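Local coordinates for protein MS5a (Brassica napus, PDB 6L77) that is a meiosis-related plant protein whose exact role is unsettled, built from cystatin-like folds that appear to enhance papain in a non-canonical way, at residues V13-L16 with Y17-G21; H136-I139 with R140-E144; M143-S146 with F147-D151. All blocks are in the same frame, centred on the assembly; numbering follows the deposited sequence.

Contact 1 of 3, residues V13-L16 with Y17-G21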
ATOM      1  N   VAL A  13       0.273  11.182   6.630  1.00 24.34           N
ATOM      2  CA  VAL A  13      -0.712  10.588   5.726  1.00 20.88           C
ATOM      3  C   VAL A  13      -0.523  11.117   4.309  1.00 20.48           C
ATOM      4  O   VAL A  13      -0.688  10.378   3.329  1.00 20.47           O
ATOM      5  CB  VAL A  13      -2.153  10.821   6.245  1.00 22.96           C
ATOM      6  CG1 VAL A  13      -2.539  12.297   6.240  1.00 28.91           C
ATOM      7  CG2 VAL A  13      -3.153  10.025   5.413  1.00 29.95           C
ATOM      8  N   VAL A  14      -0.149  12.395   4.175  1.00 19.83           N
ATOM      9  CA  VAL A  14       0.050  12.960   2.844  1.00 20.05           C
ATOM     10  C   VAL A  14       1.273  12.342   2.185  1.00 18.05           C
ATOM     11  O   VAL A  14       1.260  12.028   0.991  1.00 18.87           O
ATOM     12  CB  VAL A  14       0.157  14.494   2.934  1.00 20.92           C
ATOM     13  CG1 VAL A  14       0.484  15.084   1.585  1.00 18.07           C
ATOM     14  CG2 VAL A  14      -1.154  15.082   3.455  1.00 23.58           C
ATOM     15  N   LYS A  15       2.364  12.186   2.943  1.00 17.30           N
ATOM     16  CA  LYS A  15       3.539  11.530   2.384  1.00 19.44           C
ATOM     17  C   LYS A  15       3.212  10.106   1.953  1.00 17.53           C
ATOM     18  O   LYS A  15       3.623   9.669   0.874  1.00 18.75           O
ATOM     19  CB  LYS A  15       4.675  11.537   3.405  1.00 25.19           C
ATOM     20  CG  LYS A  15       5.933  10.872   2.887  1.00 45.77           C
ATOM     21  CD  LYS A  15       7.044  10.882   3.917  1.00 57.39           C
ATOM     22  CE  LYS A  15       8.175   9.954   3.508  1.00 57.85           C
ATOM     23  NZ  LYS A  15       9.236   9.927   4.552  1.00 65.78           N
ATOM     24  N   LEU A  16       2.440   9.381   2.767  1.00 18.78           N
ATOM     25  CA  LEU A  16       2.093   8.008   2.408  1.00 21.12           C
ATOM     26  C   LEU A  16       1.216   7.970   1.158  1.00 19.00           C
ATOM     27  O   LEU A  16       1.447   7.155   0.259  1.00 16.28           O
ATOM     28  CB  LEU A  16       1.404   7.316   3.589  1.00 20.74           C
ATOM     29  CG  LEU A  16       2.281   7.028   4.814  1.00 23.05           C
ATOM     30  CD1 LEU A  16       1.442   6.547   5.997  1.00 25.80           C
ATOM     31  CD2 LEU A  16       3.364   6.017   4.493  1.00 27.35           C
ATOM     32  N   TYR A  17       0.228   8.868   1.056  1.00 19.30           N
ATOM     33  CA  TYR A  17      -0.609   8.873  -0.144  1.00 18.84           C
ATOM     34  C   TYR A  17       0.175   9.315  -1.374  1.00 17.66           C
ATOM     35  O   TYR A  17      -0.067   8.815  -2.478  1.00 17.68           O
ATOM     36  CB  TYR A  17      -1.838   9.763   0.056  1.00 16.41           C
ATOM     37  CG  TYR A  17      -2.868   9.124   0.949  1.00 17.04           C
ATOM     38  CD1 TYR A  17      -2.857   7.751   1.161  1.00 19.88           C
ATOM     39  CD2 TYR A  17      -3.848   9.877   1.589  1.00 20.78           C
ATOM     40  CE1 TYR A  17      -3.793   7.135   1.988  1.00 21.98           C
ATOM     41  CE2 TYR A  17      -4.799   9.264   2.423  1.00 20.95           C
ATOM     42  CZ  TYR A  17      -4.757   7.895   2.613  1.00 24.73           C
ATOM     43  OH  TYR A  17      -5.676   7.267   3.424  1.00 25.56           O
ATOM     44  N   ALA A  18       1.107  10.256  -1.214  1.00 18.75           N
ATOM     45  CA  ALA A  18       1.994  10.582  -2.332  1.00 17.53           C
ATOM     46  C   ALA A  18       2.781   9.353  -2.788  1.00 16.06           C
ATOM     47  O   ALA A  18       2.972   9.125  -3.989  1.00 16.65           O
ATOM     48  CB  ALA A  18       2.955  11.696  -1.934  1.00 19.23           C
ATOM     49  N   THR A  19       3.266   8.563  -1.839  1.00 15.21           N
ATOM     50  CA  THR A  19       4.040   7.385  -2.202  1.00 15.61           C
ATOM     51  C   THR A  19       3.153   6.316  -2.836  1.00 16.98           C
ATOM     52  O   THR A  19       3.593   5.600  -3.743  1.00 15.18           O
ATOM     53  CB  THR A  19       4.748   6.861  -0.953  1.00 19.21           C
ATOM     54  OG1 THR A  19       5.488   7.933  -0.370  1.00 19.86           O
ATOM     55  CG2 THR A  19       5.685   5.700  -1.283  1.00 19.86           C
ATOM     56  N   VAL A  20       1.903   6.211  -2.389  1.00 17.09           N
ATOM     57  CA  VAL A  20       0.949   5.326  -3.058  1.00 16.35           C
ATOM     58  C   VAL A  20       0.757   5.752  -4.508  1.00 18.12           C
ATOM     59  O   VAL A  20       0.707   4.911  -5.417  1.00 17.23           O
ATOM     60  CB  VAL A  20      -0.390   5.313  -2.300  1.00 19.01           C
ATOM     61  CG1 VAL A  20      -1.479   4.618  -3.140  1.00 23.86           C
ATOM     62  CG2 VAL A  20      -0.222   4.617  -0.966  1.00 18.22           C
ATOM     63  N   GLY A  21       0.614   7.059  -4.747  1.00 14.55           N
ATOM     64  CA  GLY A  21       0.470   7.526  -6.114  1.00 15.87           C
ATOM     65  C   GLY A  21       1.674   7.177  -6.969  1.00 14.46           C
ATOM     66  O   GLY A  21       1.527   6.768  -8.120  1.00 15.86           O
TER
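The Tyr17 ring meets the side chain of Val13, one turn earlier in the helix, through its CE2 side: Val13 CG2 comes to 3.5 Å from Tyr17 CE2, and the two side chains cross at a slant. Val13 O lies beside the root of the same ring, oblique to it, 3.5 Å from Tyr17 CG. Phe83 also meets this ring, and Tyr17 OH is hydrogen-bonded to Gln75 OE1. Val13 O also accepts from Tyr17 N at 2.9 Å. With Tyr17 CG beside its own N (chi1 -75°), the ring is laid back along the preceding turn. A leucine here lacks the hydroxyl and the ring, which would probably leave Gln75 OE1 without this mate and open a gap beside Val13 CG2. One carbonyl has two donors: Lys15 O accepts from both Thr19 N at 3.0 Å and Thr19 OG1 at 2.8 Å, arriving from opposite faces of the carbonyl plane. In this cystatin-like fold, helix 12-29 lies between sheet and helix: Val14 and Ala18 pack on Ile38 of strand 34-45, Tyr17 on Ile54 and Val73 of the next two strands, and Leu16 and Val20 on helix 138-150.

Contact 2 of 3, residues H136-I139 with R140-E144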
ATOM      1  N   HIS A 136      10.747  -5.560  -3.888  1.00 24.78           N
ATOM      2  CA  HIS A 136       9.482  -4.942  -4.284  1.00 25.23           C
ATOM      3  C   HIS A 136       8.925  -4.184  -3.083  1.00 24.05           C
ATOM      4  O   HIS A 136       8.174  -4.746  -2.284  1.00 25.20           O
ATOM      5  CB  HIS A 136       8.515  -5.994  -4.815  1.00 25.29           C
ATOM      6  CG  HIS A 136       9.070  -6.759  -5.976  1.00 22.80           C
ATOM      7  ND1 HIS A 136       9.818  -7.906  -5.821  1.00 25.20           N
ATOM      8  CD2 HIS A 136       9.042  -6.504  -7.304  1.00 22.18           C
ATOM      9  CE1 HIS A 136      10.206  -8.339  -7.007  1.00 25.62           C
ATOM     10  NE2 HIS A 136       9.746  -7.510  -7.924  1.00 25.32           N
ATOM     11  N   ASP A 137       9.277  -2.901  -2.976  1.00 22.10           N
ATOM     12  CA  ASP A 137       9.045  -2.166  -1.735  1.00 23.79           C
ATOM     13  C   ASP A 137       7.600  -1.739  -1.539  1.00 22.11           C
ATOM     14  O   ASP A 137       7.294  -1.147  -0.501  1.00 22.70           O
ATOM     15  CB  ASP A 137       9.970  -0.938  -1.641  1.00 32.51           C
ATOM     16  CG  ASP A 137       9.737   0.098  -2.750  1.00 42.33           C
ATOM     17  OD1 ASP A 137       8.731   0.036  -3.487  1.00 41.25           O
ATOM     18  OD2 ASP A 137      10.590   1.005  -2.874  1.00 50.45           O
ATOM     19  N   TRP A 138       6.699  -2.021  -2.484  1.00 19.82           N
ATOM     20  CA  TRP A 138       5.291  -1.771  -2.188  1.00 16.30           C
ATOM     21  C   TRP A 138       4.790  -2.651  -1.050  1.00 17.76           C
ATOM     22  O   TRP A 138       3.817  -2.294  -0.385  1.00 17.79           O
ATOM     23  CB  TRP A 138       4.426  -1.964  -3.439  1.00 20.11           C
ATOM     24  CG  TRP A 138       4.370  -3.364  -4.011  1.00 21.90           C
ATOM     25  CD1 TRP A 138       5.089  -3.852  -5.072  1.00 20.20           C
ATOM     26  CD2 TRP A 138       3.525  -4.440  -3.574  1.00 21.18           C
ATOM     27  NE1 TRP A 138       4.738  -5.161  -5.318  1.00 18.83           N
ATOM     28  CE2 TRP A 138       3.784  -5.544  -4.410  1.00 24.63           C
ATOM     29  CE3 TRP A 138       2.563  -4.568  -2.562  1.00 17.42           C
ATOM     30  CZ2 TRP A 138       3.124  -6.774  -4.256  1.00 20.96           C
ATOM     31  CZ3 TRP A 138       1.921  -5.781  -2.405  1.00 17.31           C
ATOM     32  CH2 TRP A 138       2.197  -6.870  -3.254  1.00 19.27           C
ATOM     33  N   ILE A 139       5.429  -3.794  -0.807  1.00 22.87           N
ATOM     34  CA  ILE A 139       5.055  -4.612   0.339  1.00 20.32           C
ATOM     35  C   ILE A 139       5.332  -3.850   1.629  1.00 23.97           C
ATOM     36  O   ILE A 139       4.462  -3.734   2.498  1.00 19.49           O
ATOM     37  CB  ILE A 139       5.795  -5.959   0.283  1.00 20.51           C
ATOM     38  CG1 ILE A 139       5.295  -6.758  -0.929  1.00 20.06           C
ATOM     39  CG2 ILE A 139       5.628  -6.753   1.581  1.00 20.31           C
ATOM     40  CD1 ILE A 139       6.110  -8.031  -1.187  1.00 20.52           C
ATOM     41  N   ARG A 140       6.534  -3.273   1.748  1.00 21.13           N
ATOM     42  CA  ARG A 140       6.838  -2.444   2.910  1.00 24.50           C
ATOM     43  C   ARG A 140       5.894  -1.252   3.004  1.00 22.05           C
ATOM     44  O   ARG A 140       5.453  -0.887   4.101  1.00 22.85           O
ATOM     45  CB  ARG A 140       8.288  -1.955   2.869  1.00 26.51           C
ATOM     46  CG  ARG A 140       8.579  -0.874   3.935  1.00 31.41           C
ATOM     47  CD  ARG A 140      10.061  -0.592   4.087  1.00 43.94           C
ATOM     48  NE  ARG A 140      10.720  -0.365   2.807  1.00 60.06           N
ATOM     49  CZ  ARG A 140      10.769   0.810   2.187  1.00 71.24           C
ATOM     50  NH1 ARG A 140      10.187   1.872   2.729  1.00 78.82           N
ATOM     51  NH2 ARG A 140      11.396   0.921   1.019  1.00 67.87           N
ATOM     52  N   LEU A 141       5.576  -0.627   1.864  1.00 19.16           N
ATOM     53  CA  LEU A 141       4.614   0.471   1.860  1.00 19.47           C
ATOM     54  C   LEU A 141       3.281   0.059   2.484  1.00 20.15           C
ATOM     55  O   LEU A 141       2.722   0.788   3.318  1.00 20.19           O
ATOM     56  CB  LEU A 141       4.400   0.964   0.426  1.00 18.40           C
ATOM     57  CG  LEU A 141       3.337   2.065   0.265  1.00 18.69           C
ATOM     58  CD1 LEU A 141       3.701   3.291   1.090  1.00 22.69           C
ATOM     59  CD2 LEU A 141       3.207   2.440  -1.191  1.00 18.91           C
ATOM     60  N   TYR A 142       2.737  -1.096   2.077  1.00 21.17           N
ATOM     61  CA  TYR A 142       1.427  -1.480   2.603  1.00 19.95           C
ATOM     62  C   TYR A 142       1.516  -1.772   4.094  1.00 21.65           C
ATOM     63  O   TYR A 142       0.602  -1.427   4.855  1.00 24.37           O
ATOM     64  CB  TYR A 142       0.851  -2.686   1.856  1.00 18.96           C
ATOM     65  CG  TYR A 142       0.483  -2.481   0.385  1.00 16.95           C
ATOM     66  CD1 TYR A 142       0.862  -1.331  -0.315  1.00 16.73           C
ATOM     67  CD2 TYR A 142      -0.244  -3.455  -0.299  1.00 18.64           C
ATOM     68  CE1 TYR A 142       0.517  -1.166  -1.671  1.00 18.01           C
ATOM     69  CE2 TYR A 142      -0.582  -3.302  -1.641  1.00 17.29           C
ATOM     70  CZ  TYR A 142      -0.194  -2.162  -2.320  1.00 18.52           C
ATOM     71  OH  TYR A 142      -0.526  -2.024  -3.645  1.00 19.68           O
HETATM   72  N   MSE A 143       2.621  -2.372   4.536  1.00 18.94           N
HETATM   73  CA  MSE A 143       2.861  -2.543   5.978  1.00 20.72           C
HETATM   74  C   MSE A 143       2.899  -1.199   6.718  1.00 21.58           C
HETATM   75  O   MSE A 143       2.295  -1.032   7.780  1.00 23.08           O
HETATM   76  CB  MSE A 143       4.177  -3.290   6.225  1.00 20.58           C
HETATM   77  CG  MSE A 143       4.591  -3.324   7.704  1.00 27.94           C
HETATM   78 SE   MSE A 143       6.395  -4.071   7.965  1.00 36.57          SE
HETATM   79  CE  MSE A 143       7.430  -2.746   6.957  1.00 27.28           C
ATOM     80  N   GLU A 144       3.624  -0.235   6.146  1.00 24.35           N
ATOM     81  CA  GLU A 144       3.754   1.064   6.801  1.00 24.45           C
ATOM     82  C   GLU A 144       2.408   1.767   6.922  1.00 22.26           C
ATOM     83  O   GLU A 144       2.103   2.365   7.963  1.00 24.37           O
ATOM     84  CB  GLU A 144       4.761   1.927   6.042  1.00 23.80           C
ATOM     85  CG  GLU A 144       6.180   1.426   6.241  1.00 27.91           C
ATOM     86  CD  GLU A 144       7.214   2.216   5.464  1.00 44.76           C
ATOM     87  OE1 GLU A 144       6.827   3.070   4.634  1.00 45.77           O
ATOM     88  OE2 GLU A 144       8.418   1.971   5.687  1.00 40.26           O
TER
HETATM   89  O   HOH W   1       9.037  -4.486   0.725  1.00 27.83           O
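An oblique aromatic pair one helical turn apart, Trp138 and Tyr142, marks the first turn of helix 138-150 in this cystatin-like fold. The ring centroids of Trp138 (six-membered ring) and Tyr142 lie 5.0 Å apart with planes at 55°. Trp138 CE3 sits over one face of the Tyr142 ring, displaced toward its rim, and comes to 3.5 Å from Tyr142 CE2. Trp138 CG lies between its backbone N and carbonyl carbon (chi1 65°), whereas Tyr142 CG is anti to its carbonyl carbon (chi1 -66°); with these chi1 values the two rings meet across one turn. Both polar ends are occupied: Trp138 NE1 bonds Leu180 O, and Tyr142 OH bonds His23 of helix 12-29 and Arg210, which also makes a cation-pi contact with Trp138. On the more exposed side, Arg140 links two acids in a loose salt-bridge network. Arg140 NH2 comes nearest to Asp137 CB, at 3.5 Å, and is 4.0 Å from Asp137 OD2, a long pairing with carboxylate and guanidinium planes perpendicular. Arg140 NH1 makes a weak but straight bond to Glu144 OE2 at 3.4 Å, in the guanidinium plane. At the helix start a water accepts from Arg140 N at 3.0 Å and donates to His136 O at 3.1 Å.

Contact 3 of 3, residues M143-S146 with F147-D151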
HETATM    1  N   MSE A 143       2.621  -2.372   4.536  1.00 18.94           N
HETATM    2  CA  MSE A 143       2.861  -2.543   5.978  1.00 20.72           C
HETATM    3  C   MSE A 143       2.899  -1.199   6.718  1.00 21.58           C
HETATM    4  O   MSE A 143       2.295  -1.032   7.780  1.00 23.08           O
HETATM    5  CB  MSE A 143       4.177  -3.290   6.225  1.00 20.58           C
HETATM    6  CG  MSE A 143       4.591  -3.324   7.704  1.00 27.94           C
HETATM    7 SE   MSE A 143       6.395  -4.071   7.965  1.00 36.57          SE
HETATM    8  CE  MSE A 143       7.430  -2.746   6.957  1.00 27.28           C
ATOM      9  N   GLU A 144       3.624  -0.235   6.146  1.00 24.35           N
ATOM     10  CA  GLU A 144       3.754   1.064   6.801  1.00 24.45           C
ATOM     11  C   GLU A 144       2.408   1.767   6.922  1.00 22.26           C
ATOM     12  O   GLU A 144       2.103   2.365   7.963  1.00 24.37           O
ATOM     13  CB  GLU A 144       4.761   1.927   6.042  1.00 23.80           C
ATOM     14  CG  GLU A 144       6.180   1.426   6.241  1.00 27.91           C
ATOM     15  CD  GLU A 144       7.214   2.216   5.464  1.00 44.76           C
ATOM     16  OE1 GLU A 144       6.827   3.070   4.634  1.00 45.77           O
ATOM     17  OE2 GLU A 144       8.418   1.971   5.687  1.00 40.26           O
ATOM     18  N   ILE A 145       1.583   1.706   5.877  1.00 22.07           N
ATOM     19  CA  ILE A 145       0.263   2.323   5.956  1.00 20.72           C
ATOM     20  C   ILE A 145      -0.604   1.602   6.981  1.00 22.90           C
ATOM     21  O   ILE A 145      -1.361   2.236   7.726  1.00 23.28           O
ATOM     22  CB  ILE A 145      -0.398   2.348   4.565  1.00 21.97           C
ATOM     23  CG1 ILE A 145       0.456   3.181   3.605  1.00 23.25           C
ATOM     24  CG2 ILE A 145      -1.801   2.936   4.656  1.00 24.37           C
ATOM     25  CD1 ILE A 145       0.012   3.112   2.168  1.00 21.17           C
ATOM     26  N   SER A 146      -0.497   0.273   7.047  1.00 23.93           N
ATOM     27  CA  SER A 146      -1.240  -0.489   8.048  1.00 24.77           C
ATOM     28  C   SER A 146      -0.820  -0.098   9.457  1.00 24.74           C
ATOM     29  O   SER A 146      -1.665   0.106  10.339  1.00 25.08           O
ATOM     30  CB  SER A 146      -1.024  -1.990   7.829  1.00 24.48           C
ATOM     31  OG  SER A 146      -1.444  -2.385   6.536  1.00 25.41           O
ATOM     32  N   PHE A 147       0.491  -0.010   9.697  1.00 23.83           N
ATOM     33  CA  PHE A 147       0.979   0.360  11.025  1.00 28.57           C
ATOM     34  C   PHE A 147       0.509   1.759  11.411  1.00 25.70           C
ATOM     35  O   PHE A 147       0.096   1.994  12.556  1.00 28.11           O
ATOM     36  CB  PHE A 147       2.509   0.272  11.053  1.00 27.75           C
ATOM     37  CG  PHE A 147       3.109   0.597  12.397  1.00 28.34           C
ATOM     38  CD1 PHE A 147       2.913  -0.245  13.483  1.00 32.00           C
ATOM     39  CD2 PHE A 147       3.860   1.748  12.572  1.00 31.00           C
ATOM     40  CE1 PHE A 147       3.454   0.060  14.720  1.00 36.12           C
ATOM     41  CE2 PHE A 147       4.409   2.057  13.818  1.00 34.46           C
ATOM     42  CZ  PHE A 147       4.203   1.215  14.883  1.00 33.05           C
ATOM     43  N   PHE A 148       0.560   2.694  10.457  1.00 27.65           N
ATOM     44  CA  PHE A 148       0.126   4.070  10.682  1.00 24.71           C
ATOM     45  C   PHE A 148      -1.331   4.131  11.115  1.00 28.35           C
ATOM     46  O   PHE A 148      -1.683   4.855  12.062  1.00 28.90           O
ATOM     47  CB  PHE A 148       0.348   4.875   9.398  1.00 23.57           C
ATOM     48  CG  PHE A 148      -0.288   6.229   9.410  1.00 25.06           C
ATOM     49  CD1 PHE A 148       0.226   7.245  10.208  1.00 33.05           C
ATOM     50  CD2 PHE A 148      -1.386   6.497   8.605  1.00 23.51           C
ATOM     51  CE1 PHE A 148      -0.345   8.502  10.211  1.00 30.87           C
ATOM     52  CE2 PHE A 148      -1.973   7.753   8.610  1.00 29.22           C
ATOM     53  CZ  PHE A 148      -1.453   8.759   9.416  1.00 30.33           C
ATOM     54  N   ASN A 149      -2.196   3.367  10.446  1.00 25.07           N
ATOM     55  CA  ASN A 149      -3.615   3.386  10.775  1.00 26.01           C
ATOM     56  C   ASN A 149      -3.942   2.697  12.091  1.00 38.37           C
ATOM     57  O   ASN A 149      -5.092   2.796  12.541  1.00 35.91           O
ATOM     58  CB  ASN A 149      -4.436   2.751   9.650  1.00 25.86           C
ATOM     59  CG  ASN A 149      -4.680   3.706   8.499  1.00 30.86           C
ATOM     60  OD1 ASN A 149      -5.522   4.600   8.596  1.00 35.53           O
ATOM     61  ND2 ASN A 149      -3.938   3.529   7.402  1.00 22.42           N
ATOM     62  N   ARG A 150      -2.988   2.004  12.724  1.00 28.36           N
ATOM     63  CA  ARG A 150      -3.265   1.495  14.069  1.00 35.03           C
ATOM     64  C   ARG A 150      -3.457   2.633  15.061  1.00 41.52           C
ATOM     65  O   ARG A 150      -4.330   2.566  15.935  1.00 41.23           O
ATOM     66  CB  ARG A 150      -2.142   0.575  14.542  1.00 36.03           C
ATOM     67  CG  ARG A 150      -2.029  -0.736  13.774  1.00 31.50           C
ATOM     68  CD  ARG A 150      -1.154  -1.702  14.545  1.00 34.16           C
ATOM     69  NE  ARG A 150      -1.596  -1.782  15.928  1.00 37.95           N
ATOM     70  CZ  ARG A 150      -2.463  -2.681  16.377  1.00 39.12           C
ATOM     71  NH1 ARG A 150      -2.962  -3.590  15.549  1.00 36.30           N
ATOM     72  NH2 ARG A 150      -2.830  -2.667  17.653  1.00 42.19           N
ATOM     73  N   ASP A 151      -2.633   3.677  14.955  1.00 39.11           N
ATOM     74  CA  ASP A 151      -2.779   4.853  15.812  1.00 40.24           C
ATOM     75  C   ASP A 151      -2.046   5.991  15.109  1.00 42.18           C
ATOM     76  O   ASP A 151      -0.812   6.039  15.128  1.00 50.60           O
ATOM     77  CB  ASP A 151      -2.231   4.606  17.206  1.00 45.25           C
ATOM     78  CG  ASP A 151      -2.586   5.719  18.176  1.00 60.36           C
ATOM     79  OD1 ASP A 151      -2.381   6.906  17.838  1.00 60.88           O
ATOM     80  OD2 ASP A 151      -3.077   5.404  19.281  1.00 69.65           O
TER
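Asn149 folds its side chain back onto Ile145, the residue one turn before it. Asn149 CB lies 3.7 Å from Ile145 O, and CG, held beside the backbone N (chi1 -81°), stays equally near that oxygen. At the tip, Asn149 ND2 donates to Ile145 O at 2.9 Å with an N-H...O angle of 146°, approaching from above the carbonyl plane, 44° out of it. Asn149 ND2 also touches Ile145 CG2 at 3.5 Å, the two side chains lying alongside and pointing the same way, while OD1 makes a weak hydrogen bond to Arg152. Asn149 N reaches Ile145 O too, at 3.1 Å from the other face of the carbonyl plane, so one oxygen carries two donors from a single residue. The next backbone bond, Arg150 N to Ser146 O, is weak at 3.3 Å, and Arg150 N also donates to Phe147 O. Ser146 OG is tied back to Tyr142 O. This part of helix 138-150 packs between helix 12-29 and the sheet of the cystatin-like fold: Phe148 and Ile145 face the helix, Phe147 and Met143 (as selenomethionine) Tyr192 of strand 186-195, Ser146 strand 201-212, and Ile81 of a loop lies against Ile145, Ser146 and Asn149.

In the fold
All three contacts are helical turns, met in chain order: contact 1 on helix 12-29, then contacts 2 and 3 on helix 138-150, where they overlap at Met143 and Glu144. Their centres lie about 12 Å (1 and 2), 13 Å (1 and 3) and 11 Å (2 and 3) apart. The two helices touch directly: Leu16 CD1 and Phe148 CG are 3.8 Å apart, Val20 CG2 and Ile145 CD1 3.5 Å, and Thr19 CG2 and Leu141 CD1 3.9 Å. Contact 1 thus meets both other contacts. Helix 12-29 packs on strands 34-45, 49-60 and 65-75, helix 138-150 on strands 161-170, 186-195 and 201-212, consistent with the cystatin-like folds of the protein, in which helices pack on a continuous antiparallel sheet.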